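Local coordinates for protein cytochrome c, 1 heme-binding site (Geobacter sulfurreducens, PDB 4RLR) that carries a single heme, probably transfers electrons, and is essential for accepting electrons from an electrode, at residues Tyr57-Asp62 / Glu120-Ile125; Arg86-Thr91 / Arg97-Phe102. One frame throughout, in Å; residues are numbered along the deposited sequence.

Contact 1: Tyr57-Asp62 / Glu120-Ile125; sequences YTAWPD and EELNAI. With ZN (zinc ion), chain C; HEM (protoporphyrin IX containing Fe), chain B.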
loop_
_atom_site.group_PDB
_atom_site.type_symbol
_atom_site.label_atom_id
_atom_site.label_comp_id
_atom_site.label_asym_id
_atom_site.label_seq_id
_atom_site.Cartn_x
_atom_site.Cartn_y
_atom_site.Cartn_z
ATOM N N TYR A 57 -6.572 -1.799 0.319
ATOM C CA TYR A 57 -5.966 -0.984 -0.728
ATOM C C TYR A 57 -5.383 -1.815 -1.871
ATOM O O TYR A 57 -4.649 -1.308 -2.704
ATOM C CB TYR A 57 -4.881 -0.120 -0.086
ATOM C CG TYR A 57 -5.497 0.776 0.956
ATOM C CD1 TYR A 57 -6.089 1.982 0.589
ATOM C CD2 TYR A 57 -5.539 0.395 2.316
ATOM C CE1 TYR A 57 -6.681 2.807 1.537
ATOM C CE2 TYR A 57 -6.130 1.213 3.268
ATOM C CZ TYR A 57 -6.712 2.403 2.872
ATOM O OH TYR A 57 -7.305 3.207 3.790
ATOM N N THR A 58 -5.733 -3.087 -1.929
ATOM C CA THR A 58 -5.220 -3.935 -2.983
ATOM C C THR A 58 -6.343 -4.347 -3.931
ATOM O O THR A 58 -6.487 -3.714 -4.948
ATOM C CB THR A 58 -4.402 -5.110 -2.445
ATOM O OG1 THR A 58 -5.232 -5.960 -1.663
ATOM C CG2 THR A 58 -3.219 -4.591 -1.609
ATOM N N ALA A 59 -7.110 -5.386 -3.626
ATOM C CA ALA A 59 -8.207 -5.801 -4.512
ATOM C C ALA A 59 -9.524 -5.042 -4.301
ATOM O O ALA A 59 -10.262 -4.761 -5.264
ATOM C CB ALA A 59 -8.460 -7.284 -4.349
ATOM N N TRP A 60 -9.851 -4.745 -3.036
ATOM C CA TRP A 60 -11.169 -4.215 -2.711
ATOM C C TRP A 60 -11.189 -3.789 -1.250
ATOM O O TRP A 60 -10.633 -4.481 -0.405
ATOM C CB TRP A 60 -12.235 -5.295 -2.951
ATOM C CG TRP A 60 -13.617 -4.844 -2.607
ATOM C CD1 TRP A 60 -14.489 -4.185 -3.412
ATOM C CD2 TRP A 60 -14.283 -5.037 -1.357
ATOM N NE1 TRP A 60 -15.653 -3.924 -2.731
ATOM C CE2 TRP A 60 -15.556 -4.454 -1.471
ATOM C CE3 TRP A 60 -13.919 -5.640 -0.141
ATOM C CZ2 TRP A 60 -16.458 -4.428 -0.410
ATOM C CZ3 TRP A 60 -14.820 -5.632 0.897
ATOM C CH2 TRP A 60 -16.071 -5.028 0.756
ATOM N N PRO A 61 -11.839 -2.664 -0.946
ATOM C CA PRO A 61 -12.570 -1.721 -1.817
ATOM C C PRO A 61 -11.730 -0.677 -2.599
ATOM O O PRO A 61 -12.223 -0.178 -3.622
ATOM C CB PRO A 61 -13.498 -0.995 -0.831
ATOM C CG PRO A 61 -13.515 -1.821 0.390
ATOM C CD PRO A 61 -12.160 -2.421 0.466
ATOM N N ASP A 62 -10.528 -0.326 -2.136
ATOM C CA ASP A 62 -9.772 0.743 -2.800
ATOM C C ASP A 62 -8.813 0.072 -3.785
ATOM O O ASP A 62 -7.576 0.138 -3.642
ATOM C CB ASP A 62 -9.051 1.619 -1.779
ATOM C CG ASP A 62 -8.613 3.007 -2.333
ATOM O OD1 ASP A 62 -8.655 3.297 -3.532
ATOM O OD2 ASP A 62 -8.180 3.852 -1.519
ATOM N N GLU A 120 -11.532 -11.599 -13.341
ATOM C CA GLU A 120 -10.359 -12.443 -13.584
ATOM C C GLU A 120 -9.103 -11.754 -13.013
ATOM O O GLU A 120 -8.212 -12.403 -12.462
ATOM C CB GLU A 120 -10.198 -12.747 -15.090
ATOM N N GLU A 121 -9.062 -10.431 -13.109
ATOM C CA GLU A 121 -7.903 -9.667 -12.656
ATOM C C GLU A 121 -7.868 -9.667 -11.134
ATOM O O GLU A 121 -6.818 -9.846 -10.529
ATOM C CB GLU A 121 -7.971 -8.238 -13.191
ATOM C CG GLU A 121 -7.819 -8.150 -14.689
ATOM C CD GLU A 121 -7.826 -6.729 -15.205
ATOM O OE1 GLU A 121 -8.894 -6.057 -15.177
ATOM O OE2 GLU A 121 -6.747 -6.278 -15.638
ATOM N N LEU A 122 -9.037 -9.480 -10.527
ATOM C CA LEU A 122 -9.187 -9.589 -9.076
ATOM C C LEU A 122 -8.675 -10.919 -8.577
ATOM O O LEU A 122 -8.109 -10.994 -7.487
ATOM C CB LEU A 122 -10.646 -9.387 -8.646
ATOM C CG LEU A 122 -11.208 -7.969 -8.799
ATOM C CD1 LEU A 122 -12.741 -7.961 -8.764
ATOM C CD2 LEU A 122 -10.663 -7.036 -7.744
ATOM N N ASN A 123 -8.843 -11.980 -9.356
ATOM C CA ASN A 123 -8.407 -13.289 -8.882
ATOM C C ASN A 123 -6.895 -13.356 -8.696
ATOM O O ASN A 123 -6.392 -14.157 -7.931
ATOM C CB ASN A 123 -8.862 -14.403 -9.835
ATOM C CG ASN A 123 -10.387 -14.535 -9.917
ATOM O OD1 ASN A 123 -11.109 -14.336 -8.927
ATOM N ND2 ASN A 123 -10.878 -14.906 -11.096
ATOM N N ALA A 124 -6.172 -12.495 -9.391
ATOM C CA ALA A 124 -4.724 -12.613 -9.473
ATOM C C ALA A 124 -4.033 -11.906 -8.311
ATOM O O ALA A 124 -2.799 -11.950 -8.183
ATOM C CB ALA A 124 -4.248 -12.037 -10.772
ATOM N N ILE A 125 -4.831 -11.244 -7.483
ATOM C CA ILE A 125 -4.311 -10.506 -6.335
ATOM C C ILE A 125 -4.315 -11.441 -5.127
ATOM O O ILE A 125 -5.364 -11.743 -4.591
ATOM C CB ILE A 125 -5.155 -9.231 -6.119
ATOM C CG1 ILE A 125 -4.837 -8.220 -7.232
ATOM C CG2 ILE A 125 -4.879 -8.621 -4.779
ATOM C CD1 ILE A 125 -5.766 -7.012 -7.294
HETATM ZN ZN ZN C . -7.476 5.215 -2.767
HETATM C CHA HEM B . -1.649 7.874 1.561
HETATM C CHB HEM B . 0.750 3.683 1.420
HETATM C CHC HEM B . 4.237 5.834 3.960
HETATM C CHD HEM B . 1.610 9.780 4.613
HETATM C C1A HEM B . -1.242 6.594 1.243
HETATM C C2A HEM B . -1.945 5.729 0.336
HETATM C C3A HEM B . -1.292 4.567 0.290
HETATM C C4A HEM B . -0.155 4.665 1.163
HETATM C CMA HEM B . -1.665 3.316 -0.517
HETATM C CAA HEM B . -3.219 6.130 -0.423
HETATM C CBA HEM B . -4.511 5.805 0.324
HETATM C CGA HEM B . -5.664 6.111 -0.620
HETATM O O1A HEM B . -6.000 5.295 -1.502
HETATM O O2A HEM B . -6.246 7.196 -0.496
HETATM C C1B HEM B . 1.912 3.912 2.118
HETATM C C2B HEM B . 2.968 2.964 2.264
HETATM C C3B HEM B . 3.943 3.551 2.957
HETATM C C4B HEM B . 3.515 4.895 3.255
HETATM C CMB HEM B . 2.849 1.548 1.707
HETATM C CAB HEM B . 5.304 2.976 3.361
HETATM C CBB HEM B . 6.030 2.370 2.387
HETATM C C1C HEM B . 3.803 7.057 4.382
HETATM C C2C HEM B . 4.578 7.935 5.225
HETATM C C3C HEM B . 3.845 9.041 5.436
HETATM C C4C HEM B . 2.619 8.880 4.682
HETATM C CMC HEM B . 5.960 7.554 5.806
HETATM C CAC HEM B . 4.184 10.329 6.241
HETATM C CBC HEM B . 5.448 10.804 6.307
HETATM C C1D HEM B . 0.469 9.604 3.884
HETATM C C2D HEM B . -0.609 10.555 3.872
HETATM C C3D HEM B . -1.641 9.965 2.920
HETATM C C4D HEM B . -1.063 8.722 2.457
HETATM C CMD HEM B . -0.674 11.870 4.688
HETATM C CAD HEM B . -3.000 10.559 2.533
HETATM C CBD HEM B . -2.823 11.698 1.536
HETATM C CGD HEM B . -2.424 11.095 0.214
HETATM O O1D HEM B . -3.209 10.367 -0.437
HETATM O O2D HEM B . -1.284 11.349 -0.197
HETATM N NA HEM B . -0.134 5.931 1.715
HETATM N NB HEM B . 2.278 5.088 2.714
HETATM N NC HEM B . 2.620 7.681 4.043
HETATM N ND HEM B . 0.177 8.541 3.043
HETATM FE FE HEM B . 1.263 6.728 2.913
HETATM O O HOH W 1 -8.244 6.975 -2.092
HETATM O O HOH W 2 -6.293 5.430 -4.472
#

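Contact 2: Arg86-Thr91 / Arg97-Phe102; sequences RHLGAT and RNLAVF. With ZN (zinc ion), chain E; HEM (protoporphyrin IX containing Fe), chain B.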
loop_
_atom_site.group_PDB
_atom_site.type_symbol
_atom_site.label_atom_id
_atom_site.label_comp_id
_atom_site.label_asym_id
_atom_site.label_seq_id
_atom_site.Cartn_x
_atom_site.Cartn_y
_atom_site.Cartn_z
ATOM N N ARG A 86 8.769 6.828 -2.276
ATOM C CA ARG A 86 9.947 7.386 -1.619
ATOM C C ARG A 86 10.161 6.770 -0.257
ATOM O O ARG A 86 11.311 6.657 0.225
ATOM C CB ARG A 86 9.866 8.927 -1.495
ATOM C CG ARG A 86 8.789 9.494 -0.576
ATOM C CD ARG A 86 8.721 11.037 -0.746
ATOM N NE ARG A 86 7.828 11.686 0.219
ATOM C CZ ARG A 86 8.189 12.139 1.426
ATOM N NH1 ARG A 86 9.446 12.030 1.836
ATOM N NH2 ARG A 86 7.285 12.704 2.241
ATOM N N HIS A 87 9.058 6.364 0.369
ATOM C CA HIS A 87 9.124 5.794 1.694
ATOM C C HIS A 87 9.687 4.396 1.729
ATOM O O HIS A 87 9.924 3.872 2.803
ATOM C CB HIS A 87 7.735 5.846 2.340
ATOM C CG HIS A 87 7.281 7.243 2.556
ATOM N ND1 HIS A 87 8.035 8.140 3.271
ATOM C CD2 HIS A 87 6.231 7.938 2.054
ATOM C CE1 HIS A 87 7.441 9.318 3.254
ATOM N NE2 HIS A 87 6.348 9.223 2.519
ATOM N N LEU A 88 9.896 3.792 0.557
ATOM C CA LEU A 88 10.393 2.416 0.492
ATOM C C LEU A 88 11.897 2.282 0.777
ATOM O O LEU A 88 12.419 1.154 0.921
ATOM C CB LEU A 88 10.030 1.762 -0.856
ATOM C CG LEU A 88 8.562 1.339 -1.039
ATOM C CD1 LEU A 88 8.284 0.913 -2.493
ATOM C CD2 LEU A 88 8.132 0.212 -0.039
ATOM N N GLY A 89 12.594 3.405 0.890
ATOM C CA GLY A 89 13.998 3.352 1.222
ATOM C C GLY A 89 14.698 4.683 1.036
ATOM O O GLY A 89 14.182 5.564 0.369
ATOM N N ALA A 90 15.892 4.786 1.617
ATOM C CA ALA A 90 16.705 6.000 1.643
ATOM C C ALA A 90 17.602 6.096 0.406
ATOM O O ALA A 90 18.082 7.173 0.090
ATOM C CB ALA A 90 17.556 6.030 2.916
ATOM N N THR A 91 17.825 4.961 -0.265
ATOM C CA THR A 91 18.497 4.918 -1.567
ATOM C C THR A 91 17.623 4.218 -2.618
ATOM O O THR A 91 16.711 3.447 -2.278
ATOM C CB THR A 91 19.808 4.144 -1.499
ATOM O OG1 THR A 91 19.532 2.742 -1.352
ATOM C CG2 THR A 91 20.670 4.644 -0.331
ATOM N N ARG A 97 14.493 -2.804 -3.910
ATOM C CA ARG A 97 14.424 -4.098 -3.224
ATOM C C ARG A 97 13.077 -4.231 -2.526
ATOM O O ARG A 97 12.384 -5.236 -2.664
ATOM C CB ARG A 97 15.546 -4.264 -2.190
ATOM C CG ARG A 97 16.930 -4.451 -2.771
ATOM C CD ARG A 97 17.883 -5.029 -1.741
ATOM N NE ARG A 97 18.079 -4.119 -0.621
ATOM C CZ ARG A 97 19.033 -3.189 -0.541
ATOM N NH1 ARG A 97 19.923 -3.025 -1.526
ATOM N NH2 ARG A 97 19.107 -2.422 0.542
ATOM N N ASN A 98 12.679 -3.188 -1.813
ATOM C CA ASN A 98 11.420 -3.251 -1.080
ATOM C C ASN A 98 10.197 -3.238 -1.988
ATOM O O ASN A 98 9.187 -3.899 -1.694
ATOM C CB ASN A 98 11.363 -2.152 -0.010
ATOM C CG ASN A 98 12.258 -2.484 1.189
ATOM O OD1 ASN A 98 12.461 -3.657 1.516
ATOM N ND2 ASN A 98 12.806 -1.457 1.829
ATOM N N LEU A 99 10.285 -2.510 -3.098
ATOM C CA LEU A 99 9.210 -2.524 -4.058
ATOM C C LEU A 99 9.038 -3.923 -4.595
ATOM O O LEU A 99 7.923 -4.327 -4.923
ATOM C CB LEU A 99 9.485 -1.563 -5.208
ATOM C CG LEU A 99 8.451 -1.590 -6.338
ATOM C CD1 LEU A 99 7.016 -1.321 -5.817
ATOM C CD2 LEU A 99 8.835 -0.595 -7.419
ATOM N N ALA A 100 10.141 -4.660 -4.693
ATOM C CA ALA A 100 10.091 -5.975 -5.290
ATOM C C ALA A 100 9.366 -6.945 -4.350
ATOM O O ALA A 100 8.679 -7.836 -4.816
ATOM C CB ALA A 100 11.502 -6.470 -5.645
ATOM N N VAL A 101 9.498 -6.725 -3.040
ATOM C CA VAL A 101 8.813 -7.528 -2.032
ATOM C C VAL A 101 7.304 -7.266 -2.084
ATOM O O VAL A 101 6.503 -8.208 -2.014
ATOM C CB VAL A 101 9.376 -7.237 -0.616
ATOM C CG1 VAL A 101 8.682 -8.057 0.458
ATOM C CG2 VAL A 101 10.906 -7.491 -0.559
ATOM N N PHE A 102 6.903 -6.010 -2.242
ATOM C CA PHE A 102 5.478 -5.708 -2.354
ATOM C C PHE A 102 4.856 -6.286 -3.634
ATOM O O PHE A 102 3.714 -6.729 -3.610
ATOM C CB PHE A 102 5.200 -4.202 -2.288
ATOM C CG PHE A 102 5.133 -3.641 -0.895
ATOM C CD1 PHE A 102 6.289 -3.206 -0.256
ATOM C CD2 PHE A 102 3.927 -3.506 -0.243
ATOM C CE1 PHE A 102 6.236 -2.667 1.010
ATOM C CE2 PHE A 102 3.849 -2.968 1.022
ATOM C CZ PHE A 102 5.011 -2.548 1.659
HETATM ZN ZN ZN E . 9.514 7.883 4.672
HETATM C CHA HEM B . -1.649 7.874 1.561
HETATM C CHB HEM B . 0.750 3.683 1.420
HETATM C CHC HEM B . 4.237 5.834 3.960
HETATM C CHD HEM B . 1.610 9.780 4.613
HETATM C C1A HEM B . -1.242 6.594 1.243
HETATM C C2A HEM B . -1.945 5.729 0.336
HETATM C C3A HEM B . -1.292 4.567 0.290
HETATM C C4A HEM B . -0.155 4.665 1.163
HETATM C CMA HEM B . -1.665 3.316 -0.517
HETATM C CAA HEM B . -3.219 6.130 -0.423
HETATM C CBA HEM B . -4.511 5.805 0.324
HETATM C CGA HEM B . -5.664 6.111 -0.620
HETATM O O1A HEM B . -6.000 5.295 -1.502
HETATM O O2A HEM B . -6.246 7.196 -0.496
HETATM C C1B HEM B . 1.912 3.912 2.118
HETATM C C2B HEM B . 2.968 2.964 2.264
HETATM C C3B HEM B . 3.943 3.551 2.957
HETATM C C4B HEM B . 3.515 4.895 3.255
HETATM C CMB HEM B . 2.849 1.548 1.707
HETATM C CAB HEM B . 5.304 2.976 3.361
HETATM C CBB HEM B . 6.030 2.370 2.387
HETATM C C1C HEM B . 3.803 7.057 4.382
HETATM C C2C HEM B . 4.578 7.935 5.225
HETATM C C3C HEM B . 3.845 9.041 5.436
HETATM C C4C HEM B . 2.619 8.880 4.682
HETATM C CMC HEM B . 5.960 7.554 5.806
HETATM C CAC HEM B . 4.184 10.329 6.241
HETATM C CBC HEM B . 5.448 10.804 6.307
HETATM C C1D HEM B . 0.469 9.604 3.884
HETATM C C2D HEM B . -0.609 10.555 3.872
HETATM C C3D HEM B . -1.641 9.965 2.920
HETATM C C4D HEM B . -1.063 8.722 2.457
HETATM C CMD HEM B . -0.674 11.870 4.688
HETATM C CAD HEM B . -3.000 10.559 2.533
HETATM C CBD HEM B . -2.823 11.698 1.536
HETATM C CGD HEM B . -2.424 11.095 0.214
HETATM O O1D HEM B . -3.209 10.367 -0.437
HETATM O O2D HEM B . -1.284 11.349 -0.197
HETATM N NA HEM B . -0.134 5.931 1.715
HETATM N NB HEM B . 2.278 5.088 2.714
HETATM N NC HEM B . 2.620 7.681 4.043
HETATM N ND HEM B . 0.177 8.541 3.043
HETATM FE FE HEM B . 1.263 6.728 2.913
HETATM O O HOH W 3 9.459 5.874 5.168
#

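Contact 1: Tyr57-Asp62 / Glu120-Ile125
Ala59 meets two branched side chains, Leu122 of helix 119-123 and Ile125, just beyond it, in a contact to which both contribute only apolar groups. The methyl CB of Ala59 lies 3.8 Å from CG2 of Ile125, and CD1 of the same isoleucine also reaches it; both ends of the isoleucine face the methyl from the same side. Leu122 adds its CD2 methyl, which comes within 3.4 Å of the backbone oxygen Ala59 O. Thr58 adds a looser touch, its OG1 passing Ile125 CG2, while that hydroxyl is hydrogen-bonded to Ile55 O at the end of helix 51-55.

Pro61 follows a cis peptide bond and sets its CG 3.6 Å above the plane of the Trp60 ring, over its centre. That indole also meets Trp114 edge-to-face, and Leu122 rests on Trp114 too.

At its other end the loop reaches the heme. Asp62 holds a zinc ion through both carboxylate oxygens, unevenly: OD2 is 2.0 Å from the metal and OD1 2.4 Å. Its extended chi1 of -162° points the carboxylate at the metal. The propionate oxygen HEM O1A binds the same zinc at 1.9 Å, and two waters complete five ligand atoms. One of these waters donates to the other propionate oxygen, HEM O2A, at 2.6 Å, bracing the carboxylate. Tyr57 lays CE1 of its ring 3.9 Å from the propionate carbon HEM CBA, and the ring also touches Met46 and Ala65. Cutting it back to an alanine is likely to leave the propionate CBA without this packing partner, though zinc would still hold the carboxylate. Taken together, the loop supplies the protein side of a zinc bridge to a heme propionate, and its outer side is packed against the C-terminal helix of a monoheme cytochrome c.

Contact 2: Arg86-Thr91 / Arg97-Phe102
The segment just past the axial heme ligand Met84, where the chain turns back into helix 92-106, is held to that helix by Leu88 and Asn98. The amide nitrogen ND2 of Asn98 donates to the backbone oxygen Leu88 O at 2.8 Å. The bond is nearly straight (175° at the hydrogen), with the donor in the carbonyl plane and the acceptor in the plane of the asparagine amide. CG of Asn98 stands anti to its carbonyl carbon (chi1 -75°), which turns the amide across to the loop, while CB packs near CD2 of Leu88.

The leucine divides its two methyls. CD1 touches CB of Leu99 at 3.9 Å; CD2 approaches CE1 of Phe102 at 3.6 Å. On the heme, CD2 of Leu88 is 3.9 Å from the vinyl carbon HEM CBB. Leu70 of helix 65-70 touches both Leu88 and Phe102 and extends this apolar patch, and Asn98 also rests on Ile12 of helix 5-16. Gly89 follows with backbone angles at which any side chain would press on the carbonyl oxygen of Leu88, the very oxygen that Asn98 grips.

Just before Leu88, His87 lies flat between the heme face and Arg86: the methyl HEM CMC sits 3.3 Å above one ring face and CG of Arg86 covers the opposite one. Its ND1 binds a zinc ion at 2.0 Å, with a water as a further ligand and another from outside the two segments. Farther on, Thr91 N-caps the helix through OG1 to Glu94 N.

Chemically, Leu88 fills the space between heme CBB and the helix side chains Leu99 and Phe102. In that apolar setting the straight, in-plane amide bond pays for the buried Leu88 carbonyl and probably sets the orientation of its peptide.

From the N terminus, the chain passes helix 51-55 and enters the loop 57-62, which contact 1 later joins to 120-125. Within that long loop, helix 65-70 is followed by 86-91, and contact 2 closes a much shorter turn onto 97-102 of helix 92-106. Contact 2 is therefore nested inside contact 1, and the two do not cross. Their centres lie 21 Å apart, on opposite sides of the chain's centre, with nearest atoms about 7 Å apart. Helix 65-70 borders both, through Met67 at contact 1 and Leu70 at contact 2. The heme is their other common partner, met at a propionate by one and over one pyrrole and at a vinyl group by the other.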